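Local coordinates for trans-4-hydroxy-L-proline dehydratase (Clostridioides difficile 70-100-2010, PDB 6VXC), which dehydrates trans-4-hydroxy-L-proline to (S)-1-pyrroline-5-carboxylate by glycyl radical chemistry in the anaerobic breakdown of hydroxyproline, at residues Ile76-Ser82 and Ile233-Tyr238; Tyr238-Arg243 and Ile261-Asp266; Tyr506-Phe510 and Leu582-Lys586; Ile575-Thr579 and Ile635-Phe640. One frame throughout, in Å; residues are numbered along the deposited sequence.

Contact 1. Residues Ile76-Ser82 and Ile233-Tyr238; sequences IENRTLS and ILGKRY
The guanidinium of Arg-237 lies between Leu-81 CD2, centred over one face, and Glu-77 O, over the rim of the opposite face. At its edge sit two backbone carbonyls. Arg-237 NH1 and NH2 both donate to Arg-79 O, at 2.8 Å and 3.1 Å, and Arg-237 NH1 gives a second bond to Ile-76 O at 2.9 Å. Arg-79 O lies almost exactly in the guanidinium plane, and NH1 of Arg-237 meets it on a lone pair. These three bonds close the C-terminal end of helix 64-78, where Arg-79 is the first residue to leave helical geometry; a bend at chi3 (62°) turns the Arg-237 tip into that end. The Tyr-238 ring carries Leu-81 CG over one face, a CH-pi contact 3.9 Å from the centroid, and Ser-82 O at its edge. Its OH is bridged to Ser-82 N by a water. Farther back, Ile-76 CG2 packs on Leu-234 CB (3.9 Å), while Ile-233 CD1 touches the Glu-77 carboxylate at OE2. Arg-79 itself turns to Glu-92 O and packs on Leu-50 of helix 46-58. The contact thus joins the end of helix 64-78 and the chain leaving it to helix 214-248, with helix 46-58 alongside.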
loop_
_atom_site.group_PDB
_atom_site.type_symbol
_atom_site.label_atom_id
_atom_site.label_comp_id
_atom_site.label_asym_id
_atom_site.label_seq_id
_atom_site.Cartn_x
_atom_site.Cartn_y
_atom_site.Cartn_z
ATOM N N ILE A 76 2.444 12.692 -22.699
ATOM C CA ILE A 76 2.815 13.951 -22.051
ATOM C C ILE A 76 2.709 15.120 -23.030
ATOM O O ILE A 76 2.262 16.216 -22.666
ATOM C CB ILE A 76 4.226 13.844 -21.443
ATOM C CG1 ILE A 76 4.241 12.857 -20.273
ATOM C CG2 ILE A 76 4.735 15.221 -20.986
ATOM C CD1 ILE A 76 3.365 13.272 -19.132
ATOM N N GLU A 77 3.128 14.914 -24.283
ATOM C CA GLU A 77 3.083 15.994 -25.266
ATOM C C GLU A 77 1.661 16.463 -25.550
ATOM O O GLU A 77 1.447 17.645 -25.828
ATOM C CB GLU A 77 3.759 15.546 -26.566
ATOM C CG GLU A 77 5.271 15.651 -26.559
ATOM C CD GLU A 77 5.928 15.038 -27.804
ATOM O OE1 GLU A 77 5.267 14.250 -28.520
ATOM O OE2 GLU A 77 7.112 15.339 -28.056
ATOM N N ASN A 78 0.678 15.570 -25.497
ATOM C CA ASN A 78 -0.643 15.892 -26.014
ATOM C C ASN A 78 -1.771 15.906 -25.000
ATOM O O ASN A 78 -2.871 16.328 -25.362
ATOM C CB ASN A 78 -1.027 14.911 -27.123
ATOM C CG ASN A 78 -0.145 15.050 -28.325
ATOM O OD1 ASN A 78 0.781 14.263 -28.520
ATOM N ND2 ASN A 78 -0.416 16.062 -29.140
ATOM N N ARG A 79 -1.552 15.483 -23.761
ATOM C CA ARG A 79 -2.656 15.487 -22.805
ATOM C C ARG A 79 -3.051 16.911 -22.456
ATOM O O ARG A 79 -2.242 17.834 -22.527
ATOM C CB ARG A 79 -2.285 14.734 -21.527
ATOM C CG ARG A 79 -1.062 15.274 -20.783
ATOM C CD ARG A 79 -1.032 14.782 -19.328
ATOM N NE ARG A 79 -2.099 15.421 -18.560
ATOM C CZ ARG A 79 -2.403 15.161 -17.292
ATOM N NH1 ARG A 79 -3.384 15.833 -16.710
ATOM N NH2 ARG A 79 -1.740 14.237 -16.612
ATOM N N THR A 80 -4.312 17.080 -22.076
ATOM C CA THR A 80 -4.789 18.375 -21.619
ATOM C C THR A 80 -4.285 18.623 -20.201
ATOM O O THR A 80 -4.280 17.721 -19.365
ATOM C CB THR A 80 -6.315 18.437 -21.656
ATOM O OG1 THR A 80 -6.851 17.534 -20.685
ATOM C CG2 THR A 80 -6.830 18.021 -23.012
ATOM N N LEU A 81 -3.815 19.836 -19.955
ATOM C CA LEU A 81 -3.292 20.257 -18.665
ATOM C C LEU A 81 -4.280 21.201 -17.997
ATOM O O LEU A 81 -5.050 21.886 -18.670
ATOM C CB LEU A 81 -1.935 20.937 -18.831
ATOM C CG LEU A 81 -0.698 20.039 -18.866
ATOM C CD1 LEU A 81 -0.959 18.635 -19.366
ATOM C CD2 LEU A 81 0.436 20.719 -19.611
ATOM N N SER A 82 -4.284 21.215 -16.669
ATOM C CA SER A 82 -5.177 22.104 -15.937
ATOM C C SER A 82 -4.464 22.670 -14.719
ATOM O O SER A 82 -3.598 22.019 -14.129
ATOM C CB SER A 82 -6.463 21.399 -15.514
ATOM O OG SER A 82 -6.177 20.331 -14.641
ATOM N N ILE A 233 9.484 18.081 -21.273
ATOM C CA ILE A 233 8.309 18.622 -21.949
ATOM C C ILE A 233 7.192 18.913 -20.953
ATOM O O ILE A 233 6.445 19.887 -21.109
ATOM C CB ILE A 233 7.863 17.650 -23.051
ATOM C CG1 ILE A 233 8.861 17.689 -24.216
ATOM C CG2 ILE A 233 6.438 17.940 -23.486
ATOM C CD1 ILE A 233 8.752 16.492 -25.113
ATOM N N LEU A 234 7.041 18.068 -19.932
ATOM C CA LEU A 234 6.018 18.317 -18.923
ATOM C C LEU A 234 6.216 19.683 -18.281
ATOM O O LEU A 234 5.269 20.464 -18.147
ATOM C CB LEU A 234 6.051 17.226 -17.858
ATOM C CG LEU A 234 5.015 17.425 -16.764
ATOM C CD1 LEU A 234 3.617 17.393 -17.360
ATOM C CD2 LEU A 234 5.195 16.362 -15.682
ATOM N N GLY A 235 7.445 19.986 -17.876
ATOM C CA GLY A 235 7.706 21.286 -17.288
ATOM C C GLY A 235 7.505 22.405 -18.288
ATOM O O GLY A 235 6.903 23.434 -17.976
ATOM N N LYS A 236 7.999 22.208 -19.516
ATOM C CA LYS A 236 7.856 23.232 -20.546
ATOM C C LYS A 236 6.390 23.584 -20.767
ATOM O O LYS A 236 6.031 24.761 -20.843
ATOM C CB LYS A 236 8.506 22.760 -21.850
ATOM C CG LYS A 236 8.328 23.708 -23.029
ATOM C CD LYS A 236 8.662 23.019 -24.358
ATOM C CE LYS A 236 7.426 22.366 -25.006
ATOM N NZ LYS A 236 6.554 23.383 -25.673
ATOM N N ARG A 237 5.524 22.571 -20.858
ATOM C CA ARG A 237 4.123 22.817 -21.188
ATOM C C ARG A 237 3.393 23.499 -20.038
ATOM O O ARG A 237 2.539 24.361 -20.266
ATOM C CB ARG A 237 3.424 21.510 -21.558
ATOM C CG ARG A 237 3.880 20.883 -22.887
ATOM C CD ARG A 237 2.905 19.790 -23.303
ATOM N NE ARG A 237 1.576 20.345 -23.524
ATOM C CZ ARG A 237 0.443 19.697 -23.291
ATOM N NH1 ARG A 237 0.469 18.464 -22.811
ATOM N NH2 ARG A 237 -0.716 20.286 -23.529
ATOM N N TYR A 238 3.708 23.126 -18.797
ATOM C CA TYR A 238 3.056 23.777 -17.670
ATOM C C TYR A 238 3.489 25.233 -17.538
ATOM O O TYR A 238 2.680 26.087 -17.171
ATOM C CB TYR A 238 3.323 23.006 -16.376
ATOM C CG TYR A 238 2.133 22.185 -15.964
ATOM C CD1 TYR A 238 0.953 22.799 -15.586
ATOM C CD2 TYR A 238 2.173 20.804 -16.006
ATOM C CE1 TYR A 238 -0.148 22.063 -15.224
ATOM C CE2 TYR A 238 1.086 20.060 -15.649
ATOM C CZ TYR A 238 -0.075 20.691 -15.257
ATOM O OH TYR A 238 -1.164 19.944 -14.896
HETATM O O HOH W 1 -3.591 19.252 -15.124
#

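Contact 2. Residues Tyr238-Arg243 and Ile261-Asp266; sequences YAEKAR and IAETCD
Arg-243 NH2 reaches Asp-266 OD2 at 2.7 Å, with the N-H pointing nearly straight at the oxygen (177°). Beside it Arg-243 NH1 binds Asp-266 OD1 at 3.1 Å, again almost linear, so the arginine grips the carboxylate end-on with one nitrogen to each oxygen. OD1 uses its syn lone pair; OD2 is also met on the syn side, a little out of the carboxylate plane. The two flat groups are nearly coplanar, 18° apart. The arginine chain runs extended from CG to NE across Ala-262, whose CB touches Arg-243 CG at 3.6 Å and sits beneath the centre of one guanidinium face. Behind this bridge the helices pack through small residues. Ala-242 CB meets Ala-262 CB at 3.8 Å and Ile-261 CG2 as well, while Ala-239 CB lies against Cys-265 CB at 3.9 Å and near Asp-266 OD1. Ala-239 and Ala-262 bring their CA atoms to 4.1 Å, and the axes of the two antiparallel segments pass 8.0 Å apart, as expected of an alanine-rich helical hairpin. Cys-265 also leans on Phe-285 of helix 276-293. Chemically, then, an apolar seam of small side chains is closed along one exposed border by a two-bond salt bridge; the paired, nearly coplanar bonds fix the rotation of both charged groups, and each charge probably helps keep the other ionised.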
loop_
_atom_site.group_PDB
_atom_site.type_symbol
_atom_site.label_atom_id
_atom_site.label_comp_id
_atom_site.label_asym_id
_atom_site.label_seq_id
_atom_site.Cartn_x
_atom_site.Cartn_y
_atom_site.Cartn_z
ATOM N N TYR A 238 3.708 23.126 -18.797
ATOM C CA TYR A 238 3.056 23.777 -17.670
ATOM C C TYR A 238 3.489 25.233 -17.538
ATOM O O TYR A 238 2.680 26.087 -17.171
ATOM C CB TYR A 238 3.323 23.006 -16.376
ATOM C CG TYR A 238 2.133 22.185 -15.964
ATOM C CD1 TYR A 238 0.953 22.799 -15.586
ATOM C CD2 TYR A 238 2.173 20.804 -16.006
ATOM C CE1 TYR A 238 -0.148 22.063 -15.224
ATOM C CE2 TYR A 238 1.086 20.060 -15.649
ATOM C CZ TYR A 238 -0.075 20.691 -15.257
ATOM O OH TYR A 238 -1.164 19.944 -14.896
ATOM N N ALA A 239 4.760 25.538 -17.797
ATOM C CA ALA A 239 5.173 26.939 -17.760
ATOM C C ALA A 239 4.418 27.760 -18.801
ATOM O O ALA A 239 3.916 28.851 -18.497
ATOM C CB ALA A 239 6.684 27.061 -17.946
ATOM N N GLU A 240 4.323 27.245 -20.030
ATOM C CA GLU A 240 3.530 27.904 -21.066
ATOM C C GLU A 240 2.081 28.069 -20.633
ATOM O O GLU A 240 1.500 29.151 -20.770
ATOM C CB GLU A 240 3.594 27.107 -22.373
ATOM C CG GLU A 240 4.886 27.271 -23.172
ATOM C CD GLU A 240 5.036 26.218 -24.278
ATOM O OE1 GLU A 240 4.014 25.597 -24.655
ATOM O OE2 GLU A 240 6.175 26.003 -24.756
ATOM N N LYS A 241 1.464 26.987 -20.153
ATOM C CA LYS A 241 0.083 27.064 -19.690
ATOM C C LYS A 241 -0.072 28.157 -18.646
ATOM O O LYS A 241 -1.010 28.962 -18.702
ATOM C CB LYS A 241 -0.351 25.716 -19.116
ATOM C CG LYS A 241 -1.743 25.667 -18.498
ATOM C CD LYS A 241 -2.838 25.568 -19.538
ATOM C CE LYS A 241 -4.173 25.271 -18.864
ATOM N NZ LYS A 241 -5.313 25.279 -19.828
ATOM N N ALA A 242 0.860 28.217 -17.695
ATOM C CA ALA A 242 0.754 29.212 -16.637
ATOM C C ALA A 242 0.828 30.628 -17.197
ATOM O O ALA A 242 0.029 31.491 -16.810
ATOM C CB ALA A 242 1.844 28.980 -15.589
ATOM N N ARG A 243 1.763 30.881 -18.124
ATOM C CA ARG A 243 1.919 32.228 -18.686
ATOM C C ARG A 243 0.741 32.617 -19.565
ATOM O O ARG A 243 0.322 33.778 -19.572
ATOM C CB ARG A 243 3.215 32.324 -19.482
ATOM C CG ARG A 243 4.423 32.200 -18.625
ATOM C CD ARG A 243 5.699 32.487 -19.363
ATOM N NE ARG A 243 6.748 32.717 -18.381
ATOM C CZ ARG A 243 7.692 31.843 -18.061
ATOM N NH1 ARG A 243 7.753 30.664 -18.674
ATOM N NH2 ARG A 243 8.578 32.156 -17.125
ATOM N N ILE A 261 4.206 30.084 -10.683
ATOM C CA ILE A 261 4.135 28.718 -11.197
ATOM C C ILE A 261 5.032 28.566 -12.416
ATOM O O ILE A 261 5.852 27.642 -12.498
ATOM C CB ILE A 261 2.682 28.337 -11.522
ATOM C CG1 ILE A 261 1.862 28.240 -10.237
ATOM C CG2 ILE A 261 2.640 27.006 -12.270
ATOM C CD1 ILE A 261 0.377 28.092 -10.485
ATOM N N ALA A 262 4.920 29.503 -13.359
ATOM C CA ALA A 262 5.713 29.435 -14.578
ATOM C C ALA A 262 7.202 29.459 -14.268
ATOM O O ALA A 262 7.960 28.662 -14.822
ATOM C CB ALA A 262 5.326 30.579 -15.515
ATOM N N GLU A 263 7.638 30.346 -13.363
ATOM C CA GLU A 263 9.048 30.384 -12.957
ATOM C C GLU A 263 9.502 29.070 -12.331
ATOM O O GLU A 263 10.649 28.648 -12.509
ATOM C CB GLU A 263 9.298 31.514 -11.953
ATOM C CG GLU A 263 9.377 32.915 -12.525
ATOM C CD GLU A 263 9.202 33.996 -11.450
ATOM O OE1 GLU A 263 8.863 35.143 -11.822
ATOM O OE2 GLU A 263 9.433 33.703 -10.248
ATOM N N THR A 264 8.644 28.450 -11.529
ATOM C CA THR A 264 9.014 27.186 -10.909
ATOM C C THR A 264 9.191 26.102 -11.963
ATOM O O THR A 264 10.160 25.339 -11.922
ATOM C CB THR A 264 7.953 26.814 -9.874
ATOM O OG1 THR A 264 7.833 27.884 -8.929
ATOM C CG2 THR A 264 8.283 25.508 -9.152
ATOM N N CYS A 265 8.271 26.041 -12.924
ATOM C CA CYS A 265 8.324 25.052 -13.994
ATOM C C CYS A 265 9.417 25.346 -15.028
ATOM O O CYS A 265 9.798 24.440 -15.778
ATOM C CB CYS A 265 6.949 24.964 -14.659
ATOM S SG CYS A 265 5.611 24.452 -13.516
ATOM N N ASP A 266 9.927 26.583 -15.094
ATOM C CA ASP A 266 11.127 26.846 -15.884
ATOM C C ASP A 266 12.313 26.069 -15.347
ATOM O O ASP A 266 13.261 25.786 -16.087
ATOM C CB ASP A 266 11.494 28.334 -15.868
ATOM C CG ASP A 266 10.578 29.185 -16.712
ATOM O OD1 ASP A 266 9.863 28.643 -17.577
ATOM O OD2 ASP A 266 10.585 30.421 -16.507
#

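Contact 3. Residues Tyr506-Phe510 and Leu582-Lys586; sequences YEELF and LTAIK
With CG anti to the backbone N (chi1 177°), Tyr-506 sends its ring toward helix 575-591, where the fully extended Lys-586, itself anti at chi1 (-180°), passes over one face. Lys-586 CD stands 4.2 Å from the ring centroid, almost on the ring normal, a CH-pi contact made by the aliphatic chain; NZ lies farther along, too distant for more than a weak cation-pi attraction. Nearer the backbone, Lys-586 CB comes within 3.5 Å of Tyr-506 CD1. At the far end of the ring Tyr-506 OH meets Leu-582 CB at 3.6 Å. The two methyls of Leu-582 divide their work: CD1 lies at the edge of the Phe-510 ring, 3.9 Å from Phe-510 CD1, while CD2 touches Leu-509 CD2 at 3.8 Å. That same Leu-509 methyl, CD2, is the one Ile-585 reaches, through CG2 at 3.6 Å. From helix 473-481, Leu-477 packs on Leu-582, and Leu-481 on Leu-509 and Ile-585; Lys-586 also has a cation-pi partner in Tyr-631. No hydrogen bond crosses between the segments. This is side-chain packing of two roughly antiparallel helical segments, 152° between their directions and 10.9 Å between their axes, within the helical shell of the pyruvate formate lyase-like fold.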
loop_
_atom_site.group_PDB
_atom_site.type_symbol
_atom_site.label_atom_id
_atom_site.label_comp_id
_atom_site.label_asym_id
_atom_site.label_seq_id
_atom_site.Cartn_x
_atom_site.Cartn_y
_atom_site.Cartn_z
ATOM N N TYR A 506 -1.332 -33.852 18.012
ATOM C CA TYR A 506 -1.295 -32.494 17.490
ATOM C C TYR A 506 -0.163 -32.329 16.477
ATOM O O TYR A 506 -0.338 -31.674 15.444
ATOM C CB TYR A 506 -1.143 -31.493 18.631
ATOM C CG TYR A 506 -1.038 -30.083 18.112
ATOM C CD1 TYR A 506 -2.177 -29.380 17.724
ATOM C CD2 TYR A 506 0.195 -29.483 17.947
ATOM C CE1 TYR A 506 -2.080 -28.086 17.229
ATOM C CE2 TYR A 506 0.306 -28.211 17.449
ATOM C CZ TYR A 506 -0.829 -27.513 17.093
ATOM O OH TYR A 506 -0.704 -26.243 16.608
ATOM N N GLU A 507 1.005 -32.916 16.760
ATOM C CA GLU A 507 2.131 -32.826 15.833
ATOM C C GLU A 507 1.770 -33.387 14.466
ATOM O O GLU A 507 2.190 -32.856 13.433
ATOM C CB GLU A 507 3.357 -33.554 16.388
ATOM C CG GLU A 507 4.034 -32.861 17.587
ATOM C CD GLU A 507 3.256 -33.006 18.910
ATOM O OE1 GLU A 507 2.328 -33.844 18.979
ATOM O OE2 GLU A 507 3.581 -32.279 19.876
ATOM N N GLU A 508 0.986 -34.458 14.438
ATOM C CA GLU A 508 0.557 -35.008 13.165
ATOM C C GLU A 508 -0.341 -34.031 12.421
ATOM O O GLU A 508 -0.194 -33.858 11.205
ATOM C CB GLU A 508 -0.157 -36.331 13.394
ATOM C CG GLU A 508 -0.028 -37.265 12.265
ATOM C CD GLU A 508 -0.773 -38.555 12.500
ATOM O OE1 GLU A 508 -1.186 -39.156 11.483
ATOM O OE2 GLU A 508 -0.940 -38.951 13.677
ATOM N N LEU A 509 -1.280 -33.387 13.125
ATOM C CA LEU A 509 -2.119 -32.377 12.483
ATOM C C LEU A 509 -1.289 -31.203 11.965
ATOM O O LEU A 509 -1.499 -30.731 10.850
ATOM C CB LEU A 509 -3.187 -31.877 13.451
ATOM C CG LEU A 509 -3.935 -30.623 12.987
ATOM C CD1 LEU A 509 -4.818 -30.877 11.760
ATOM C CD2 LEU A 509 -4.723 -30.024 14.127
ATOM N N PHE A 510 -0.352 -30.704 12.771
ATOM C CA PHE A 510 0.423 -29.541 12.351
ATOM C C PHE A 510 1.316 -29.857 11.159
ATOM O O PHE A 510 1.540 -28.990 10.316
ATOM C CB PHE A 510 1.265 -28.995 13.502
ATOM C CG PHE A 510 1.889 -27.639 13.209
ATOM C CD1 PHE A 510 1.091 -26.536 12.925
ATOM C CD2 PHE A 510 3.268 -27.473 13.234
ATOM C CE1 PHE A 510 1.660 -25.278 12.649
ATOM C CE2 PHE A 510 3.838 -26.227 12.967
ATOM C CZ PHE A 510 3.030 -25.131 12.676
ATOM N N LEU A 582 -5.860 -23.543 15.893
ATOM C CA LEU A 582 -4.973 -24.653 16.236
ATOM C C LEU A 582 -4.823 -24.788 17.745
ATOM O O LEU A 582 -4.712 -25.903 18.265
ATOM C CB LEU A 582 -3.615 -24.467 15.567
ATOM C CG LEU A 582 -3.481 -24.870 14.093
ATOM C CD1 LEU A 582 -2.133 -24.411 13.516
ATOM C CD2 LEU A 582 -3.655 -26.376 13.916
ATOM N N THR A 583 -4.816 -23.659 18.461
ATOM C CA THR A 583 -4.806 -23.718 19.917
ATOM C C THR A 583 -6.053 -24.418 20.438
ATOM O O THR A 583 -5.973 -25.255 21.341
ATOM C CB THR A 583 -4.688 -22.308 20.522
ATOM O OG1 THR A 583 -3.454 -21.697 20.141
ATOM C CG2 THR A 583 -4.737 -22.378 22.054
ATOM N N ALA A 584 -7.217 -24.108 19.862
ATOM C CA ALA A 584 -8.443 -24.768 20.301
ATOM C C ALA A 584 -8.372 -26.280 20.091
ATOM O O ALA A 584 -8.856 -27.059 20.921
ATOM C CB ALA A 584 -9.646 -24.181 19.560
ATOM N N ILE A 585 -7.799 -26.706 18.975
ATOM C CA ILE A 585 -7.700 -28.132 18.693
ATOM C C ILE A 585 -6.732 -28.808 19.657
ATOM O O ILE A 585 -7.050 -29.842 20.254
ATOM C CB ILE A 585 -7.303 -28.361 17.224
ATOM C CG1 ILE A 585 -8.438 -27.910 16.286
ATOM C CG2 ILE A 585 -6.907 -29.819 17.017
ATOM C CD1 ILE A 585 -8.066 -27.965 14.789
ATOM N N LYS A 586 -5.545 -28.227 19.841
ATOM C CA LYS A 586 -4.573 -28.826 20.744
ATOM C C LYS A 586 -5.132 -28.945 22.157
ATOM O O LYS A 586 -5.034 -30.002 22.790
ATOM C CB LYS A 586 -3.297 -27.995 20.754
ATOM C CG LYS A 586 -2.214 -28.537 21.658
ATOM C CD LYS A 586 -1.033 -27.592 21.614
ATOM C CE LYS A 586 0.180 -28.186 22.240
ATOM N NZ LYS A 586 1.323 -27.243 22.069
#

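Contact 4. Residues Ile575-Thr579 and Ile635-Phe640; sequences IGTIT and IMQEIF
Ile-575 and Ile-639 press tightly together: CD1 of the first lies 3.5 Å from CG2 of the second, tighter than usual for two methyl carbons, as the side chains slide past each other in opposite directions. Ile-639 then turns its CD1 to the backbone of the facing helix, 3.5 Å from Thr-579 CA, while its CG2 also meets Ile-578 CG2 at 4.1 Å. One isoleucine thus touches three residues spread over the first turn of helix 575-591. Thr-579 also meets the Met-636 backbone: Thr-579 OG1 stands 3.4 Å from Met-636 CA, and CG2 of the same threonine rests on Met-636 CB at 3.8 Å. With CG anti to the backbone N (chi1 177°), Met-636 lays CG on Ile-575 CG1; the bend at chi2 (-81°) then takes the sulfur away. What sets the threonine is inside its own helix. Thr-579 OG1 donates to Ile-575 O at 2.7 Å, and that carbonyl also takes the backbone N of Thr-579, from the opposite face of its plane. The hydroxyl is therefore satisfied in an otherwise apolar interface. In the next shell, Phe-510 backs Ile-639, and Phe-513 and Leu-477 touch Ile-578. The steep crossing, 117° between the directions of the two segments, is buried interhelical packing in the pyruvate formate lyase-like fold, where the helix following strand 565-573 meets helix 630-647.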
loop_
_atom_site.group_PDB
_atom_site.type_symbol
_atom_site.label_atom_id
_atom_site.label_comp_id
_atom_site.label_asym_id
_atom_site.label_seq_id
_atom_site.Cartn_x
_atom_site.Cartn_y
_atom_site.Cartn_z
ATOM N N ILE A 575 -3.288 -14.504 11.159
ATOM C CA ILE A 575 -2.488 -15.244 12.128
ATOM C C ILE A 575 -3.258 -15.436 13.445
ATOM O O ILE A 575 -3.144 -16.476 14.087
ATOM C CB ILE A 575 -1.113 -14.557 12.306
ATOM C CG1 ILE A 575 -0.176 -15.368 13.211
ATOM C CG2 ILE A 575 -1.259 -13.093 12.769
ATOM C CD1 ILE A 575 0.178 -16.757 12.659
ATOM N N GLY A 576 -4.054 -14.449 13.865
ATOM C CA GLY A 576 -4.837 -14.617 15.084
ATOM C C GLY A 576 -5.882 -15.713 14.961
ATOM O O GLY A 576 -6.020 -16.574 15.841
ATOM N N THR A 577 -6.647 -15.683 13.876
ATOM C CA THR A 577 -7.672 -16.696 13.658
ATOM C C THR A 577 -7.054 -18.094 13.660
ATOM O O THR A 577 -7.501 -18.979 14.395
ATOM C CB THR A 577 -8.391 -16.424 12.329
ATOM O OG1 THR A 577 -9.073 -15.171 12.399
ATOM C CG2 THR A 577 -9.404 -17.531 11.996
ATOM N N ILE A 578 -5.968 -18.288 12.906
ATOM C CA ILE A 578 -5.457 -19.652 12.804
ATOM C C ILE A 578 -4.749 -20.071 14.081
ATOM O O ILE A 578 -4.834 -21.238 14.475
ATOM C CB ILE A 578 -4.562 -19.857 11.566
ATOM C CG1 ILE A 578 -4.145 -21.343 11.523
ATOM C CG2 ILE A 578 -3.364 -18.919 11.557
ATOM C CD1 ILE A 578 -3.404 -21.731 10.350
ATOM N N THR A 579 -4.067 -19.139 14.756
ATOM C CA THR A 579 -3.481 -19.440 16.056
ATOM C C THR A 579 -4.543 -19.942 17.024
ATOM O O THR A 579 -4.375 -20.987 17.664
ATOM C CB THR A 579 -2.806 -18.197 16.657
ATOM O OG1 THR A 579 -1.668 -17.820 15.885
ATOM C CG2 THR A 579 -2.364 -18.503 18.064
ATOM N N ILE A 635 2.035 -21.381 19.917
ATOM C CA ILE A 635 1.440 -21.864 18.679
ATOM C C ILE A 635 1.496 -20.779 17.618
ATOM O O ILE A 635 1.797 -21.053 16.448
ATOM C CB ILE A 635 0.008 -22.358 18.947
ATOM C CG1 ILE A 635 0.067 -23.586 19.865
ATOM C CG2 ILE A 635 -0.706 -22.700 17.647
ATOM C CD1 ILE A 635 -1.272 -24.217 20.117
ATOM N N MET A 636 1.231 -19.527 18.010
ATOM C CA MET A 636 1.442 -18.419 17.086
ATOM C C MET A 636 2.853 -18.444 16.520
ATOM O O MET A 636 3.057 -18.257 15.319
ATOM C CB MET A 636 1.155 -17.076 17.759
ATOM C CG MET A 636 1.438 -15.868 16.834
ATOM S SD MET A 636 3.173 -15.376 16.736
ATOM C CE MET A 636 3.378 -14.585 18.335
ATOM N N GLN A 637 3.847 -18.618 17.387
ATOM C CA GLN A 637 5.228 -18.632 16.922
ATOM C C GLN A 637 5.481 -19.783 15.950
ATOM O O GLN A 637 6.175 -19.612 14.945
ATOM C CB GLN A 637 6.173 -18.705 18.110
ATOM C CG GLN A 637 6.237 -17.429 18.942
ATOM C CD GLN A 637 7.168 -17.582 20.125
ATOM O OE1 GLN A 637 7.066 -18.539 20.877
ATOM N NE2 GLN A 637 8.112 -16.670 20.264
ATOM N N GLU A 638 4.932 -20.962 16.239
ATOM C CA GLU A 638 5.124 -22.104 15.348
ATOM C C GLU A 638 4.506 -21.839 13.987
ATOM O O GLU A 638 5.116 -22.116 12.953
ATOM C CB GLU A 638 4.524 -23.367 15.965
ATOM C CG GLU A 638 5.288 -23.863 17.164
ATOM C CD GLU A 638 4.704 -25.135 17.771
ATOM O OE1 GLU A 638 3.782 -25.736 17.159
ATOM O OE2 GLU A 638 5.177 -25.530 18.866
ATOM N N ILE A 639 3.292 -21.290 13.970
ATOM C CA ILE A 639 2.645 -20.961 12.708
ATOM C C ILE A 639 3.462 -19.911 11.965
ATOM O O ILE A 639 3.733 -20.042 10.767
ATOM C CB ILE A 639 1.192 -20.493 12.947
ATOM C CG1 ILE A 639 0.343 -21.587 13.610
ATOM C CG2 ILE A 639 0.568 -20.053 11.640
ATOM C CD1 ILE A 639 -1.006 -21.067 14.187
ATOM N N PHE A 640 3.860 -18.845 12.670
ATOM C CA PHE A 640 4.648 -17.787 12.047
ATOM C C PHE A 640 5.934 -18.334 11.458
ATOM O O PHE A 640 6.295 -18.000 10.331
ATOM C CB PHE A 640 4.973 -16.691 13.055
ATOM C CG PHE A 640 5.924 -15.663 12.531
ATOM C CD1 PHE A 640 5.467 -14.628 11.743
ATOM C CD2 PHE A 640 7.275 -15.744 12.812
ATOM C CE1 PHE A 640 6.349 -13.669 11.248
ATOM C CE2 PHE A 640 8.155 -14.792 12.329
ATOM C CZ PHE A 640 7.689 -13.760 11.538
#

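The four contacts form two pairs on opposite sides of the chain's centre. Contacts 1 and 2 share Tyr-238 on helix 214-248, their centres 10 Å apart; Gly-235 O of contact 1 also touches Cys-265 CB of contact 2 at 3.7 Å. Contacts 3 and 4 share helix 575-591, centres 11 Å apart, and interlock: Leu-582 CD1 packs on Ile-639 CD1 at 3.6 Å, and Tyr-506 OH on Ile-635 CG2 at 3.7 Å. Their segments alternate along the chain. Between the pairs, contacts 1 and 4 are about 40 Å apart at their nearest atoms. All four lie away from Cys-454 and Glu-456, the probable catalytic residues, and from Gly-785, the radical site.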